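Local coordinates for protein orotidine 5'-phosphate decarboxylase (Pyrococcus horikoshii, PDB 2CZD) that probably catalyses the decarboxylation of orotidine 5'-monophosphate to UMP, the last step of de novo UMP biosynthesis, as a homodimeric TIM-barrel enzyme, at residues B[125-128]-B[129-133]; B[28-31]-B[32-36]. One frame throughout, in Å; residues are numbered along the deposited sequence.

Contact 1: B[125-128]-B[129-133]; sequences IEVA and NEIEP
N129 and I125 stand one helical turn apart and run side by side, the amide of N129 reaching only the CG2 branch of I125. From CB outward, N129 first passes the backbone: CB lies nearest E126 O, at 3.5 Å, with I125 O hardly farther. With CG beside its own backbone N (chi1 -73°), the amide is laid back over the preceding turn, and CG comes within 3.3 Å of I125 O. At the tip the two amide atoms part. ND2 packs 3.9 Å from I125 CG2 and donates to the R152 carbonyl, while OD1 accepts from K154 N, so both ends of the amide are held by the loop after helix 144-150.

The backbone here follows the pattern of an alpha-helix near its end. N129 N donates to I125 O at 2.8 Å, and I131 N meets V127 O at 165° on the hydrogen. A last i to i+4 bond, E132 N to A128 O at 2.8 Å, precedes the break: E132 has a positive phi of 56°, the first departure from helical angles. P133 then sets its ring CD 3.2 Å from A128 O. On another flank, V127 CG1 touches I131 CD1 at 3.9 Å.

The stretch is the C-terminal end of helix 121-131 in the beta-alpha-beta unit of strands 101-105 and 135-137. V127, A128 and P133 pack on M104 of the first strand; I131 leans on helix 90-97, to which E130 is salt-bridged through R90; and V127 also meets F116 of the second subunit.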
# COMPACT_ATOMS: atom_id res chain seq x y z
N ILE B 125 8.62 -0.93 17.26
CA ILE B 125 7.83 -0.78 18.48
C ILE B 125 8.19 0.56 19.17
O ILE B 125 7.31 1.24 19.69
CB ILE B 125 8.06 -1.96 19.44
CG1 ILE B 125 7.42 -3.22 18.86
CG2 ILE B 125 7.46 -1.65 20.82
CD1 ILE B 125 7.86 -4.48 19.59
N GLU B 126 9.47 0.92 19.17
CA GLU B 126 9.88 2.19 19.75
C GLU B 126 9.19 3.33 19.00
O GLU B 126 8.75 4.30 19.61
CB GLU B 126 11.40 2.37 19.68
CG GLU B 126 12.16 1.32 20.47
CD GLU B 126 13.66 1.43 20.29
OE1 GLU B 126 14.11 1.82 19.19
OE2 GLU B 126 14.40 1.09 21.24
N VAL B 127 9.10 3.24 17.67
CA VAL B 127 8.41 4.31 16.93
C VAL B 127 6.94 4.34 17.34
O VAL B 127 6.37 5.41 17.56
CB VAL B 127 8.50 4.13 15.39
CG1 VAL B 127 7.76 5.25 14.69
CG2 VAL B 127 9.96 4.09 14.93
N ALA B 128 6.29 3.18 17.43
CA ALA B 128 4.90 3.14 17.86
C ALA B 128 4.77 3.74 19.28
O ALA B 128 3.81 4.43 19.59
CB ALA B 128 4.37 1.70 17.84
N ASN B 129 5.73 3.48 20.16
CA ASN B 129 5.64 4.05 21.50
C ASN B 129 5.68 5.58 21.46
O ASN B 129 5.05 6.25 22.28
CB ASN B 129 6.77 3.51 22.37
CG ASN B 129 6.54 2.07 22.77
OD1 ASN B 129 5.42 1.56 22.65
ND2 ASN B 129 7.58 1.42 23.25
N GLU B 130 6.41 6.14 20.50
CA GLU B 130 6.52 7.59 20.37
C GLU B 130 5.23 8.16 19.81
O GLU B 130 4.69 9.15 20.33
CB GLU B 130 7.65 7.96 19.40
CG GLU B 130 9.08 7.69 19.86
CD GLU B 130 10.12 8.12 18.81
OE1 GLU B 130 11.32 7.87 19.03
OE2 GLU B 130 9.75 8.72 17.76
N ILE B 131 4.72 7.53 18.76
CA ILE B 131 3.53 8.01 18.09
C ILE B 131 2.21 7.75 18.82
O ILE B 131 1.28 8.55 18.72
CB ILE B 131 3.48 7.44 16.65
CG1 ILE B 131 4.55 8.14 15.79
CG2 ILE B 131 2.09 7.63 16.02
CD1 ILE B 131 4.67 7.62 14.38
N GLU B 132 2.17 6.66 19.58
CA GLU B 132 0.98 6.25 20.31
C GLU B 132 -0.27 6.08 19.42
O GLU B 132 -1.26 6.81 19.55
CB GLU B 132 0.69 7.20 21.49
CG GLU B 132 1.82 7.25 22.50
CD GLU B 132 1.58 8.26 23.63
OE1 GLU B 132 2.45 8.36 24.51
OE2 GLU B 132 0.54 8.96 23.63
N PRO B 133 -0.20 5.15 18.46
CA PRO B 133 -1.34 4.88 17.57
C PRO B 133 -2.40 4.16 18.41
O PRO B 133 -2.16 3.79 19.56
CB PRO B 133 -0.75 3.92 16.53
CG PRO B 133 0.23 3.12 17.37
CD PRO B 133 0.91 4.22 18.19

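Contact 2: B[28-31]-B[32-36]; sequences IKVN and WPLIL
At the C-terminal end of barrel strand 27-31 the chain turns directly into helix 32-38, and N31 is the N-cap of that helix. N31 OD1 accepts from L34 N at 3.1 Å with 163° at the hydrogen, the donor tilted 21° out of the amide plane. A chi1 of 59° sets CG between the backbone N and the carbonyl carbon, bringing OD1 over the start of the helix, to L34 N. There the side chain crosses the P33 ring at about a right angle, OD1 3.3 Å from P33 CD. The N31 carbonyl opens the helical pattern: I35 N donates to N31 O at 3.2 Å, in the carbonyl plane, and I35 CG1 packs 3.5 Å from the same oxygen. On the apolar flank V30 CG1 meets L34 CD2 at 3.7 Å.

N31 ND2 bonds to Y9 OH, and the side chain also touches D7, a substrate-binding residue; K29, another, is salt-bridged to D57. W32 stacks on W32 of the second subunit. Replacing N31 with an alanine would probably leave L34 N without its capping acceptor and Y9 OH without this partner.

Chemically, one buried amide serves both of its ends: its oxygen caps a backbone N-H and its nitrogen binds a tyrosine hydroxyl, which fixes the flip of the group beside the substrate site.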
# COMPACT_ATOMS: atom_id res chain seq x y z
N ILE B 28 -15.04 -4.43 11.78
CA ILE B 28 -14.98 -5.10 10.49
C ILE B 28 -13.71 -4.56 9.85
O ILE B 28 -13.48 -3.34 9.86
CB ILE B 28 -16.17 -4.73 9.60
CG1 ILE B 28 -17.47 -5.21 10.25
CG2 ILE B 28 -15.99 -5.32 8.22
CD1 ILE B 28 -18.72 -4.61 9.62
N LYS B 29 -12.89 -5.44 9.31
CA LYS B 29 -11.67 -5.02 8.63
C LYS B 29 -11.81 -5.28 7.13
O LYS B 29 -12.17 -6.39 6.70
CB LYS B 29 -10.46 -5.80 9.18
CG LYS B 29 -9.12 -5.41 8.52
CD LYS B 29 -7.98 -6.16 9.20
CE LYS B 29 -7.88 -7.63 8.74
NZ LYS B 29 -7.50 -7.73 7.30
N VAL B 30 -11.55 -4.25 6.33
CA VAL B 30 -11.65 -4.38 4.88
C VAL B 30 -10.27 -4.18 4.26
O VAL B 30 -9.41 -3.52 4.85
CB VAL B 30 -12.66 -3.37 4.28
CG1 VAL B 30 -14.05 -3.60 4.89
CG2 VAL B 30 -12.18 -1.94 4.51
N ASN B 31 -10.04 -4.76 3.09
CA ASN B 31 -8.73 -4.62 2.45
C ASN B 31 -8.81 -4.00 1.05
O ASN B 31 -9.88 -3.63 0.60
CB ASN B 31 -8.04 -5.99 2.39
CG ASN B 31 -8.84 -7.02 1.63
OD1 ASN B 31 -9.77 -6.70 0.90
ND2 ASN B 31 -8.47 -8.29 1.78
N TRP B 32 -7.67 -3.84 0.39
CA TRP B 32 -7.69 -3.25 -0.95
C TRP B 32 -8.53 -4.08 -1.96
O TRP B 32 -9.28 -3.51 -2.75
CB TRP B 32 -6.26 -3.04 -1.49
CG TRP B 32 -5.53 -1.81 -0.96
CD1 TRP B 32 -4.29 -1.79 -0.38
CD2 TRP B 32 -5.92 -0.43 -1.09
NE1 TRP B 32 -3.89 -0.50 -0.15
CE2 TRP B 32 -4.86 0.36 -0.57
CE3 TRP B 32 -7.06 0.21 -1.59
CZ2 TRP B 32 -4.90 1.75 -0.55
CZ3 TRP B 32 -7.10 1.62 -1.57
CH2 TRP B 32 -6.02 2.37 -1.05
N PRO B 33 -8.41 -5.42 -1.93
CA PRO B 33 -9.21 -6.20 -2.89
C PRO B 33 -10.71 -5.88 -2.84
O PRO B 33 -11.35 -5.76 -3.88
CB PRO B 33 -8.91 -7.65 -2.50
CG PRO B 33 -7.43 -7.57 -2.10
CD PRO B 33 -7.33 -6.23 -1.33
N LEU B 34 -11.26 -5.75 -1.63
CA LEU B 34 -12.68 -5.43 -1.51
C LEU B 34 -12.96 -4.03 -2.04
O LEU B 34 -13.91 -3.82 -2.78
CB LEU B 34 -13.15 -5.55 -0.05
CG LEU B 34 -14.63 -5.22 0.19
CD1 LEU B 34 -15.51 -6.22 -0.59
CD2 LEU B 34 -14.94 -5.29 1.68
N ILE B 35 -12.11 -3.06 -1.68
CA ILE B 35 -12.29 -1.68 -2.15
C ILE B 35 -12.19 -1.62 -3.69
O ILE B 35 -12.93 -0.88 -4.36
CB ILE B 35 -11.24 -0.77 -1.49
CG1 ILE B 35 -11.54 -0.65 0.00
CG2 ILE B 35 -11.22 0.62 -2.17
CD1 ILE B 35 -10.45 0.05 0.79
N LEU B 36 -11.25 -2.37 -4.24
CA LEU B 36 -11.08 -2.39 -5.70
C LEU B 36 -12.28 -3.01 -6.41
O LEU B 36 -12.71 -2.54 -7.47
CB LEU B 36 -9.83 -3.20 -6.06
CG LEU B 36 -8.51 -2.44 -5.94
CD1 LEU B 36 -7.36 -3.41 -5.97
CD2 LEU B 36 -8.38 -1.48 -7.13

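From the N terminus, strand 2-5 and helix 11-21 come first, and contact 2 follows where strand 27-31 enters helix 32-38. Contact 1 comes some ninety residues later, at the end of helix 121-131 before strand 135-137. The two are in series: each spans one continuous stretch, so neither encloses a long loop and they neither nest nor cross. They mark opposite kinds of junction in one eight-stranded parallel barrel, strand into helix at 28-36 and helix toward strand at 125-133. Their centres are 25 Å apart, with nearest atoms about 14 Å apart, on opposite sides of the chain's centre. Both also reach the second subunit, through different residues.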